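Local coordinates for protein 6-phosphogluconate dehydratase (PDB 2GP4) that probably dehydrates 6-phosphogluconate to 2-keto-3-deoxy-6-phosphogluconate, the dehydratase step of the Entner-Doudoroff pathway, here in a form lacking its iron-sulfur cluster, at residues 563-568 with 572-577; 445-450 with 552-557; 527-532 with 547-552; 459-464 with 516-521. One frame throughout, in Å; residues are numbered along the deposited sequence.

Contact 1. Residues 563-568 with 572-577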
loop_
_atom_site.group_PDB
_atom_site.type_symbol
_atom_site.label_atom_id
_atom_site.label_comp_id
_atom_site.label_asym_id
_atom_site.label_seq_id
_atom_site.Cartn_x
_atom_site.Cartn_y
_atom_site.Cartn_z
ATOM N N LEU A 563 8.368 27.754 -15.681
ATOM C CA LEU A 563 9.344 26.673 -15.599
ATOM C C LEU A 563 9.147 25.876 -14.316
ATOM O O LEU A 563 9.058 26.443 -13.223
ATOM C CB LEU A 563 10.780 27.199 -15.673
ATOM C CG LEU A 563 11.479 27.500 -17.011
ATOM C CD1 LEU A 563 11.112 26.511 -18.128
ATOM C CD2 LEU A 563 11.222 28.924 -17.456
ATOM N N ILE A 564 9.074 24.559 -14.467
ATOM C CA ILE A 564 9.005 23.637 -13.343
ATOM C C ILE A 564 10.157 22.653 -13.430
ATOM O O ILE A 564 10.367 22.021 -14.468
ATOM C CB ILE A 564 7.687 22.860 -13.343
ATOM C CG1 ILE A 564 6.588 23.695 -12.696
ATOM C CG2 ILE A 564 7.846 21.522 -12.628
ATOM C CD1 ILE A 564 5.192 23.290 -13.116
ATOM N N ARG A 565 10.902 22.531 -12.338
ATOM C CA ARG A 565 12.012 21.598 -12.274
ATOM C C ARG A 565 11.594 20.393 -11.446
ATOM O O ARG A 565 11.324 20.524 -10.252
ATOM C CB ARG A 565 13.254 22.272 -11.671
ATOM C CG ARG A 565 14.509 21.394 -11.636
ATOM C CD ARG A 565 15.669 22.041 -10.870
ATOM N NE ARG A 565 16.127 23.286 -11.489
ATOM C CZ ARG A 565 16.232 24.461 -10.866
ATOM N NH1 ARG A 565 15.936 24.581 -9.575
ATOM N NH2 ARG A 565 16.656 25.524 -11.537
ATOM N N VAL A 566 11.505 19.232 -12.089
ATOM C CA VAL A 566 11.395 17.964 -11.364
ATOM C C VAL A 566 12.758 17.274 -11.373
ATOM O O VAL A 566 13.211 16.759 -12.392
ATOM C CB VAL A 566 10.230 17.045 -11.881
ATOM C CG1 VAL A 566 10.292 16.848 -13.377
ATOM C CG2 VAL A 566 10.223 15.703 -11.155
ATOM N N ASP A 567 13.422 17.318 -10.227
ATOM C CA ASP A 567 14.744 16.736 -10.074
ATOM C C ASP A 567 14.670 15.567 -9.096
ATOM O O ASP A 567 14.638 15.758 -7.880
ATOM C CB ASP A 567 15.729 17.805 -9.584
ATOM C CG ASP A 567 17.181 17.394 -9.754
ATOM O OD1 ASP A 567 17.541 16.248 -9.397
ATOM O OD2 ASP A 567 17.974 18.235 -10.237
ATOM N N ALA A 568 14.642 14.354 -9.640
ATOM C CA ALA A 568 14.564 13.138 -8.827
ATOM C C ALA A 568 15.933 12.721 -8.308
ATOM O O ALA A 568 16.048 11.823 -7.472
ATOM C CB ALA A 568 13.921 12.012 -9.620
ATOM N N GLU A 572 14.490 17.586 -5.602
ATOM C CA GLU A 572 13.970 18.935 -5.736
ATOM C C GLU A 572 12.737 18.965 -6.641
ATOM O O GLU A 572 12.712 18.329 -7.697
ATOM C CB GLU A 572 15.057 19.878 -6.270
ATOM C CG GLU A 572 14.771 21.373 -6.051
ATOM C CD GLU A 572 15.697 22.305 -6.852
ATOM O OE1 GLU A 572 16.627 21.814 -7.535
ATOM O OE2 GLU A 572 15.488 23.538 -6.796
ATOM N N LEU A 573 11.721 19.700 -6.196
ATOM C CA LEU A 573 10.550 20.023 -6.999
ATOM C C LEU A 573 10.278 21.525 -6.854
ATOM O O LEU A 573 9.778 21.973 -5.821
ATOM C CB LEU A 573 9.347 19.201 -6.533
ATOM C CG LEU A 573 8.026 19.330 -7.285
ATOM C CD1 LEU A 573 8.117 18.685 -8.662
ATOM C CD2 LEU A 573 6.939 18.682 -6.473
ATOM N N SER A 574 10.618 22.292 -7.889
ATOM C CA SER A 574 10.540 23.744 -7.823
ATOM C C SER A 574 9.751 24.371 -8.963
ATOM O O SER A 574 9.954 24.027 -10.125
ATOM C CB SER A 574 11.946 24.356 -7.807
ATOM O OG SER A 574 12.699 23.902 -6.693
ATOM N N LEU A 575 8.864 25.302 -8.615
ATOM C CA LEU A 575 8.277 26.216 -9.582
ATOM C C LEU A 575 9.195 27.436 -9.688
ATOM O O LEU A 575 9.416 28.151 -8.708
ATOM C CB LEU A 575 6.862 26.626 -9.163
ATOM C CG LEU A 575 6.052 27.543 -10.092
ATOM C CD1 LEU A 575 5.761 26.877 -11.437
ATOM C CD2 LEU A 575 4.759 28.003 -9.420
ATOM N N LEU A 576 9.729 27.665 -10.881
ATOM C CA LEU A 576 10.773 28.670 -11.077
ATOM C C LEU A 576 10.201 30.060 -11.339
ATOM O O LEU A 576 10.468 30.675 -12.372
ATOM C CB LEU A 576 11.729 28.239 -12.193
ATOM C CG LEU A 576 12.828 27.216 -11.878
ATOM C CD1 LEU A 576 12.287 25.914 -11.359
ATOM C CD2 LEU A 576 13.658 26.965 -13.126
ATOM N N VAL A 577 9.395 30.537 -10.395
ATOM C CA VAL A 577 8.900 31.908 -10.397
ATOM C C VAL A 577 9.122 32.480 -9.004
ATOM O O VAL A 577 9.075 31.746 -8.014
ATOM C CB VAL A 577 7.395 32.008 -10.791
ATOM C CG1 VAL A 577 7.162 31.506 -12.202
ATOM C CG2 VAL A 577 6.538 31.230 -9.838
HETATM O O HOH W 1 9.199 30.334 -15.167
#
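Leu576 lays its isobutyl group across Arg565 at about a right angle, and its methyls fill the hollow between the arginine and Leu563. CD1 lies over the centre of the guanidinium face, 3.8 Å from Arg565 CB, while CD2 reaches Arg565 NH2 at 3.7 Å and the two CB atoms of Leu563 and Leu576 meet. The arginine chain leaves the sheet with CG trans to the main-chain N (chi1 -177°) and bends at chi3, which carries NH1 to Glu572 OE2 in a salt bridge of 3.0 Å. The bond is weak and bent, although the oxygen lies at the guanidinium edge. Ser574 OG donates to the same OE2 from outside the carboxylate plane, so OE2 has two partners; Arg565 NE is paired with Glu465.

On the other face, Leu575 CD1 pushes against Ile564 CG1 at 3.5 Å, and Leu573 CD1 packs beside Val566 CB at 4.2 Å. These buried bumps continue into strand 524-528, which includes Met527. Between the faces, Arg565 and Ser574 exchange backbone bonds in both directions, and Leu576 N closes on Leu563 O at 2.7 Å. With strands 178° apart in direction, this is a beta hairpin ending the strand order of the mixed sheet, its last strand also bonded through Leu573 to Lys444 of strand 440-445, with Arg565, Asp567, Glu572 and Ser574 on one face and Ile564, Val566, Leu573 and Leu575 on the other.

Contact 2. Residues 445-450 with 552-557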
loop_
_atom_site.group_PDB
_atom_site.type_symbol
_atom_site.label_atom_id
_atom_site.label_comp_id
_atom_site.label_asym_id
_atom_site.label_seq_id
_atom_site.Cartn_x
_atom_site.Cartn_y
_atom_site.Cartn_z
ATOM N N GLY A 445 10.211 21.187 -2.250
ATOM C CA GLY A 445 10.512 22.513 -2.785
ATOM C C GLY A 445 9.435 23.533 -2.470
ATOM O O GLY A 445 8.585 23.307 -1.598
ATOM N N ASN A 446 9.461 24.654 -3.189
ATOM C CA ASN A 446 8.456 25.705 -3.007
ATOM C C ASN A 446 7.039 25.226 -3.359
ATOM O O ASN A 446 6.053 25.762 -2.842
ATOM C CB ASN A 446 8.831 26.986 -3.787
ATOM C CG ASN A 446 8.815 26.790 -5.310
ATOM O OD1 ASN A 446 8.915 25.665 -5.816
ATOM N ND2 ASN A 446 8.690 27.898 -6.044
ATOM N N LEU A 447 6.952 24.217 -4.227
ATOM C CA LEU A 447 5.668 23.606 -4.596
ATOM C C LEU A 447 5.084 22.718 -3.490
ATOM O O LEU A 447 3.872 22.460 -3.462
ATOM C CB LEU A 447 5.800 22.809 -5.898
ATOM C CG LEU A 447 5.828 23.617 -7.205
ATOM C CD1 LEU A 447 6.465 22.832 -8.329
ATOM C CD2 LEU A 447 4.429 24.058 -7.602
ATOM N N GLY A 448 5.946 22.251 -2.588
ATOM C CA GLY A 448 5.514 21.448 -1.445
ATOM C C GLY A 448 6.231 20.115 -1.331
ATOM O O GLY A 448 7.456 20.049 -1.403
ATOM N N ARG A 449 5.458 19.052 -1.140
ATOM C CA ARG A 449 6.008 17.712 -0.977
ATOM C C ARG A 449 5.249 16.732 -1.864
ATOM O O ARG A 449 4.018 16.764 -1.925
ATOM C CB ARG A 449 5.937 17.273 0.491
ATOM C CG ARG A 449 6.762 18.141 1.457
ATOM C CD ARG A 449 6.432 17.865 2.942
ATOM N NE ARG A 449 6.733 16.483 3.330
ATOM C CZ ARG A 449 7.934 16.044 3.700
ATOM N NH1 ARG A 449 8.974 16.872 3.737
ATOM N NH2 ARG A 449 8.104 14.770 4.027
ATOM N N ALA A 450 5.989 15.873 -2.559
ATOM C CA ALA A 450 5.395 14.809 -3.365
ATOM C C ALA A 450 6.267 13.554 -3.317
ATOM O O ALA A 450 7.335 13.552 -2.715
ATOM C CB ALA A 450 5.204 15.281 -4.804
ATOM N N GLY A 552 -4.959 25.232 -1.382
ATOM C CA GLY A 552 -4.166 26.453 -1.520
ATOM C C GLY A 552 -2.715 26.210 -1.885
ATOM O O GLY A 552 -1.887 27.112 -1.789
ATOM N N GLY A 553 -2.409 24.987 -2.306
ATOM C CA GLY A 553 -1.049 24.623 -2.694
ATOM C C GLY A 553 -0.584 25.387 -3.918
ATOM O O GLY A 553 -1.383 25.701 -4.812
ATOM N N LEU A 554 0.716 25.666 -3.958
ATOM C CA LEU A 554 1.325 26.436 -5.035
ATOM C C LEU A 554 0.992 25.906 -6.437
ATOM O O LEU A 554 1.078 26.643 -7.420
ATOM C CB LEU A 554 2.844 26.528 -4.826
ATOM C CG LEU A 554 3.545 27.764 -5.398
ATOM C CD1 LEU A 554 3.051 29.040 -4.708
ATOM C CD2 LEU A 554 5.060 27.640 -5.287
ATOM N N ILE A 555 0.600 24.638 -6.524
ATOM C CA ILE A 555 0.123 24.052 -7.787
ATOM C C ILE A 555 -1.075 24.816 -8.388
ATOM O O ILE A 555 -1.239 24.858 -9.607
ATOM C CB ILE A 555 -0.211 22.539 -7.630
ATOM C CG1 ILE A 555 -0.597 21.927 -8.981
ATOM C CG2 ILE A 555 -1.293 22.327 -6.571
ATOM C CD1 ILE A 555 -0.816 20.433 -8.968
ATOM N N ALA A 556 -1.894 25.421 -7.529
ATOM C CA ALA A 556 -3.078 26.169 -7.957
ATOM C C ALA A 556 -2.735 27.475 -8.678
ATOM O O ALA A 556 -3.529 27.970 -9.479
ATOM C CB ALA A 556 -3.999 26.448 -6.761
ATOM N N LYS A 557 -1.556 28.021 -8.397
ATOM C CA LYS A 557 -1.116 29.285 -9.001
ATOM C C LYS A 557 -0.283 29.117 -10.271
ATOM O O LYS A 557 -0.091 30.085 -11.021
ATOM C CB LYS A 557 -0.366 30.144 -7.980
ATOM C CG LYS A 557 -1.286 30.865 -6.998
ATOM C CD LYS A 557 -0.515 31.802 -6.090
ATOM C CE LYS A 557 -1.452 32.520 -5.130
ATOM N NZ LYS A 557 -0.724 33.535 -4.321
HETATM O O HOH W 2 2.571 24.728 -1.825
HETATM O O HOH W 3 1.024 22.489 -4.391
#
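Leu554 pushes its CD2 methyl up to the backbone carbonyl of Asn446, 3.2 Å from Asn446 O, and overlaps the asparagine side chain at about a right angle. The same methyl is 3.7 Å from Asn446 ND2. The amide nitrogen is not left facing a hydrocarbon alone, because it donates to the backbone oxygen of Leu575 in the neighbouring hairpin, and this bond fixes the group against which Leu554 rests. Asn446 reaches that position with CG set between its own N and carbonyl carbon (chi1 66°).

Leu447 contributes the second patch. Its CD2 methyl bears on Leu554 CB at 4.0 Å, again crosswise, and comes equally near the backbone N of Ile555. The Leu447 side chain also touches Leu573, Leu575 and Val558, so this leucine lies between the sheet and the segment 552-557.

No direct hydrogen bond joins the two segments; the polar link runs through water. Leu447 O accepts from two waters, of which one accepts from Leu554 N at 3.0 Å and the other from Ile555 N at 3.1 Å. The carbonyl at the turn is thereby tied to two successive amides at the start of residues 554-557, whose backbone angles are helical. Across the turn, Gly445 and Gly448 pair in both directions, Gly448 N bonding to Gly445 O at 3.0 Å. The arrangement is a type I beta turn closing the hairpin of strands 440-445 and 448-453, with its two corner residues packed against the connection from strand 541-546 to strand 563-567.

Contact 3. Residues 527-532 with 547-552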
loop_
_atom_site.group_PDB
_atom_site.type_symbol
_atom_site.label_atom_id
_atom_site.label_comp_id
_atom_site.label_asym_id
_atom_site.label_seq_id
_atom_site.Cartn_x
_atom_site.Cartn_y
_atom_site.Cartn_z
HETATM N N MSE A 527 3.119 16.189 -13.052
HETATM C CA MSE A 527 2.957 16.671 -11.694
HETATM C C MSE A 527 1.472 16.743 -11.371
HETATM O O MSE A 527 0.712 17.420 -12.059
HETATM C CB MSE A 527 3.622 18.032 -11.510
HETATM C CG MSE A 527 3.772 18.438 -10.050
HETATM SE SE MSE A 527 4.490 20.238 -9.878
HETATM C CE MSE A 527 5.971 20.005 -11.106
ATOM N N THR A 528 1.061 16.028 -10.329
ATOM C CA THR A 528 -0.340 16.041 -9.915
ATOM C C THR A 528 -0.493 15.978 -8.399
ATOM O O THR A 528 0.361 15.429 -7.695
ATOM C CB THR A 528 -1.171 14.914 -10.613
ATOM O OG1 THR A 528 -2.562 15.079 -10.312
ATOM C CG2 THR A 528 -0.706 13.516 -10.182
ATOM N N ASP A 529 -1.578 16.565 -7.906
ATOM C CA ASP A 529 -1.946 16.433 -6.496
ATOM C C ASP A 529 -2.706 15.132 -6.271
ATOM O O ASP A 529 -3.060 14.785 -5.139
ATOM C CB ASP A 529 -2.743 17.646 -5.997
ATOM C CG ASP A 529 -3.856 18.073 -6.947
ATOM O OD1 ASP A 529 -4.239 17.298 -7.855
ATOM O OD2 ASP A 529 -4.361 19.206 -6.767
ATOM N N GLY A 530 -2.932 14.413 -7.368
ATOM C CA GLY A 530 -3.561 13.106 -7.339
ATOM C C GLY A 530 -2.575 11.969 -7.525
ATOM O O GLY A 530 -1.437 12.038 -7.062
ATOM N N ARG A 531 -3.023 10.929 -8.222
ATOM C CA ARG A 531 -2.285 9.681 -8.365
ATOM C C ARG A 531 -2.662 9.002 -9.678
ATOM O O ARG A 531 -3.693 9.317 -10.267
ATOM C CB ARG A 531 -2.606 8.747 -7.189
ATOM C CG ARG A 531 -4.099 8.433 -7.025
ATOM C CD ARG A 531 -4.347 7.333 -6.023
ATOM N NE ARG A 531 -5.778 7.083 -5.820
ATOM C CZ ARG A 531 -6.282 6.062 -5.123
ATOM N NH1 ARG A 531 -5.478 5.175 -4.545
ATOM N NH2 ARG A 531 -7.597 5.925 -4.997
HETATM N N MSE A 532 -1.829 8.071 -10.129
HETATM C CA MSE A 532 -2.166 7.227 -11.272
HETATM C C MSE A 532 -2.601 5.845 -10.784
HETATM O O MSE A 532 -3.053 5.703 -9.648
HETATM C CB MSE A 532 -0.983 7.123 -12.235
HETATM C CG MSE A 532 -0.943 8.225 -13.266
HETATM SE SE MSE A 532 -0.324 9.911 -12.527
HETATM C CE MSE A 532 1.379 10.010 -13.474
ATOM N N PRO A 547 0.564 20.840 -0.374
ATOM C CA PRO A 547 -0.912 20.899 -0.374
ATOM C C PRO A 547 -1.520 20.795 -1.773
ATOM O O PRO A 547 -0.939 21.300 -2.737
ATOM C CB PRO A 547 -1.209 22.282 0.230
ATOM C CG PRO A 547 0.030 22.667 0.957
ATOM C CD PRO A 547 1.145 22.100 0.122
ATOM N N GLU A 548 -2.667 20.128 -1.880
ATOM C CA GLU A 548 -3.375 20.018 -3.154
ATOM C C GLU A 548 -3.898 21.384 -3.610
ATOM O O GLU A 548 -3.841 22.359 -2.849
ATOM C CB GLU A 548 -4.492 18.960 -3.103
ATOM C CG GLU A 548 -5.682 19.246 -2.194
ATOM C CD GLU A 548 -6.785 18.196 -2.353
ATOM O OE1 GLU A 548 -6.884 17.283 -1.499
ATOM O OE2 GLU A 548 -7.549 18.266 -3.343
ATOM N N ALA A 549 -4.378 21.454 -4.852
ATOM C CA ALA A 549 -4.806 22.725 -5.444
ATOM C C ALA A 549 -5.850 23.449 -4.589
ATOM O O ALA A 549 -5.646 24.606 -4.214
ATOM C CB ALA A 549 -5.305 22.523 -6.875
ATOM N N ILE A 550 -6.939 22.763 -4.251
ATOM C CA ILE A 550 -8.023 23.378 -3.470
ATOM C C ILE A 550 -7.689 23.594 -1.985
ATOM O O ILE A 550 -8.462 24.225 -1.260
ATOM C CB ILE A 550 -9.381 22.628 -3.622
ATOM C CG1 ILE A 550 -9.331 21.239 -2.980
ATOM C CG2 ILE A 550 -9.818 22.580 -5.100
ATOM C CD1 ILE A 550 -10.696 20.712 -2.602
ATOM N N ASP A 551 -6.546 23.073 -1.539
ATOM C CA ASP A 551 -6.032 23.381 -0.206
ATOM C C ASP A 551 -5.096 24.598 -0.219
ATOM O O ASP A 551 -4.512 24.952 0.804
ATOM C CB ASP A 551 -5.335 22.165 0.415
ATOM C CG ASP A 551 -6.270 21.327 1.278
ATOM O OD1 ASP A 551 -7.094 21.912 2.013
ATOM O OD2 ASP A 551 -6.173 20.080 1.236
ATOM N N GLY A 552 -4.959 25.232 -1.382
ATOM C CA GLY A 552 -4.166 26.453 -1.520
ATOM C C GLY A 552 -2.715 26.210 -1.885
ATOM O O GLY A 552 -1.887 27.112 -1.789
HETATM O O HOH W 4 -6.948 20.126 -5.218
#
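A chi1 of 46° sets the carboxylate of Asp529 between its own backbone N and carbonyl carbon and directs OD2 to Ala549 N, while a chi1 of 67° and an extended chain carry Glu548 OE2 to a water shared with the aspartate. Asp529 OD2 accepts from Ala549 N through its anti lone pair in a nearly straight bond of 3.0 Å, with the Ala549 CB methyl alongside at 3.5 Å. The backbones run close here, so Asp529 CB and Glu548 CB meet at 3.6 Å, and the side chains cross at about a right angle.

The two carboxylates do not touch. The water between them donates to Asp529 OD2 at 3.2 Å and to Glu548 OE2 at 2.7 Å and accepts from Ile550 N, so these like charges are bridged rather than pressed together. Further backbone amides probably ease the cost of burial: Asp529 takes those of Gln497 and Gly496, and Glu548 OE1 takes that of Lys500. Just before the aspartate, Thr528 OG1 accepts from Gly530 N at 3.0 Å. The result is an ST turn at the C-terminal end of strand 524-528, whose central aspartate pins the loop that follows strand 541-546 to the loop preceding helix 499-502.

Contact 4. Residues 459-464 with 516-521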
loop_
_atom_site.group_PDB
_atom_site.type_symbol
_atom_site.label_atom_id
_atom_site.label_comp_id
_atom_site.label_asym_id
_atom_site.label_seq_id
_atom_site.Cartn_x
_atom_site.Cartn_y
_atom_site.Cartn_z
ATOM N N PRO A 459 17.960 6.955 -15.997
ATOM C CA PRO A 459 18.659 8.088 -15.371
ATOM C C PRO A 459 18.640 9.358 -16.218
ATOM O O PRO A 459 18.543 10.460 -15.669
ATOM C CB PRO A 459 20.094 7.572 -15.212
ATOM C CG PRO A 459 19.930 6.091 -15.065
ATOM C CD PRO A 459 18.808 5.745 -16.025
ATOM N N GLN A 460 18.706 9.207 -17.540
ATOM C CA GLN A 460 18.622 10.353 -18.450
ATOM C C GLN A 460 17.308 11.125 -18.296
ATOM O O GLN A 460 17.258 12.327 -18.571
ATOM C CB GLN A 460 18.829 9.913 -19.914
ATOM C CG GLN A 460 17.709 9.026 -20.487
ATOM C CD GLN A 460 18.093 8.332 -21.780
ATOM O OE1 GLN A 460 18.428 8.978 -22.777
ATOM N NE2 GLN A 460 18.036 6.999 -21.773
ATOM N N HIS A 461 16.260 10.434 -17.850
ATOM C CA HIS A 461 14.920 11.023 -17.744
ATOM C C HIS A 461 14.506 11.415 -16.318
ATOM O O HIS A 461 13.346 11.769 -16.096
ATOM C CB HIS A 461 13.856 10.079 -18.344
ATOM C CG HIS A 461 14.043 9.785 -19.803
ATOM N ND1 HIS A 461 13.895 8.518 -20.329
ATOM C CD2 HIS A 461 14.368 10.588 -20.845
ATOM C CE1 HIS A 461 14.115 8.552 -21.632
ATOM N NE2 HIS A 461 14.407 9.796 -21.970
ATOM N N ARG A 462 15.440 11.362 -15.365
ATOM C CA ARG A 462 15.123 11.634 -13.952
ATOM C C ARG A 462 15.161 13.111 -13.562
ATOM O O ARG A 462 14.782 13.474 -12.444
ATOM C CB ARG A 462 16.019 10.807 -13.013
ATOM C CG ARG A 462 15.629 9.332 -12.944
ATOM C CD ARG A 462 16.520 8.530 -12.012
ATOM N NE ARG A 462 16.260 7.098 -12.163
ATOM C CZ ARG A 462 16.863 6.128 -11.477
ATOM N NH1 ARG A 462 17.785 6.408 -10.562
ATOM N NH2 ARG A 462 16.534 4.866 -11.707
ATOM N N VAL A 463 15.618 13.959 -14.480
ATOM C CA VAL A 463 15.634 15.408 -14.278
ATOM C C VAL A 463 14.975 16.084 -15.479
ATOM O O VAL A 463 15.460 15.958 -16.602
ATOM C CB VAL A 463 17.087 15.956 -14.103
ATOM C CG1 VAL A 463 17.083 17.470 -13.909
ATOM C CG2 VAL A 463 17.798 15.272 -12.938
ATOM N N VAL A 464 13.868 16.784 -15.240
ATOM C CA VAL A 464 13.201 17.555 -16.283
ATOM C C VAL A 464 12.912 18.971 -15.794
ATOM O O VAL A 464 12.246 19.166 -14.773
ATOM C CB VAL A 464 11.883 16.895 -16.787
ATOM C CG1 VAL A 464 11.163 17.799 -17.805
ATOM C CG2 VAL A 464 12.146 15.521 -17.398
ATOM N N SER A 516 4.619 8.240 -24.905
ATOM C CA SER A 516 4.841 8.399 -26.345
ATOM C C SER A 516 5.548 9.722 -26.677
ATOM O O SER A 516 6.305 9.795 -27.639
ATOM C CB SER A 516 3.533 8.253 -27.141
ATOM O OG SER A 516 2.704 9.399 -27.037
ATOM N N LEU A 517 5.293 10.753 -25.873
ATOM C CA LEU A 517 5.989 12.035 -25.973
ATOM C C LEU A 517 7.470 11.910 -25.621
ATOM O O LEU A 517 8.322 12.506 -26.288
ATOM C CB LEU A 517 5.326 13.066 -25.059
ATOM C CG LEU A 517 4.373 14.128 -25.618
ATOM C CD1 LEU A 517 3.652 13.694 -26.885
ATOM C CD2 LEU A 517 3.383 14.556 -24.536
ATOM N N GLN A 518 7.765 11.144 -24.570
ATOM C CA GLN A 518 9.135 10.825 -24.184
ATOM C C GLN A 518 9.819 9.975 -25.263
ATOM O O GLN A 518 10.984 10.211 -25.595
ATOM C CB GLN A 518 9.161 10.115 -22.816
ATOM C CG GLN A 518 10.557 9.790 -22.279
ATOM C CD GLN A 518 10.548 9.292 -20.839
ATOM O OE1 GLN A 518 10.409 10.078 -19.897
ATOM N NE2 GLN A 518 10.720 7.986 -20.661
ATOM N N ASP A 519 9.083 9.002 -25.809
ATOM C CA ASP A 519 9.602 8.091 -26.841
ATOM C C ASP A 519 10.061 8.826 -28.095
ATOM O O ASP A 519 11.085 8.477 -28.685
ATOM C CB ASP A 519 8.559 7.026 -27.205
ATOM C CG ASP A 519 8.392 5.971 -26.121
ATOM O OD1 ASP A 519 9.079 6.051 -25.080
ATOM O OD2 ASP A 519 7.566 5.053 -26.308
ATOM N N LYS A 520 9.300 9.852 -28.475
ATOM C CA LYS A 520 9.624 10.719 -29.606
ATOM C C LYS A 520 10.859 11.587 -29.355
ATOM O O LYS A 520 11.349 12.254 -30.273
ATOM C CB LYS A 520 8.433 11.628 -29.933
ATOM C CG LYS A 520 7.206 10.912 -30.476
ATOM C CD LYS A 520 6.197 11.919 -31.008
ATOM C CE LYS A 520 4.982 11.234 -31.614
ATOM N NZ LYS A 520 4.191 12.184 -32.456
ATOM N N GLY A 521 11.341 11.600 -28.113
ATOM C CA GLY A 521 12.558 12.337 -27.765
ATOM C C GLY A 521 12.358 13.618 -26.970
ATOM O O GLY A 521 13.331 14.287 -26.631
HETATM O O HOH W 5 12.551 6.428 -18.966
#
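The backbones stay well apart, the nearest CA atoms being those of His461 and Gln518 at 8.7 Å, with His461 in a 3-10 segment ahead of strand 463-471 and Gln518 in the last turn of helix 511-519. Two side chains span the gap from opposite directions. A chi1 of -177° sends the Gln518 chain straight out from the helix, and it lays its amide on one face of the imidazole with the planes 19° apart. CD sits towards the rim of the ring, 3.7 Å from His461 CG, and the Gln518 CG methylene makes a CH-pi contact, 3.9 Å from the ring centroid. Gln460 CG covers the opposite face, so the imidazole is sandwiched.

His461 ND1 and Gln518 NE2 are close in this stack but do not hydrogen-bond. A water joins them instead, 2.8 Å from His461 ND1 and held weakly by Gln518 NE2. The amide nitrogen also donates to the backbone O of Lys538, which would limit rotation of the amide. Stack, water and this outer bond together hold amide and ring face to face, tying the 3-10 segment to the helix end.

Along the chain, the turn 445-450 comes first and meets its partner 552-557 only about a hundred residues later, so contact 2 closes the longest loop. Contact 4 (459-464 with 516-521) and then contact 3 (527-532 with 547-552) form in series within that loop, contact 3 sharing Gly552 with contact 2. Contact 1 opens after all of these and closes a short hairpin. All four reach one mixed sheet: contacts 1 and 2 lie side by side where strand 572-575 meets strand 440-445, bringing the first and last strands of the order together, contact 3 sits at a central strand end, and contact 4 brings in helix 511-519. Contact 1 touches each of the others, while contact 4 stands clear of contacts 2 and 3.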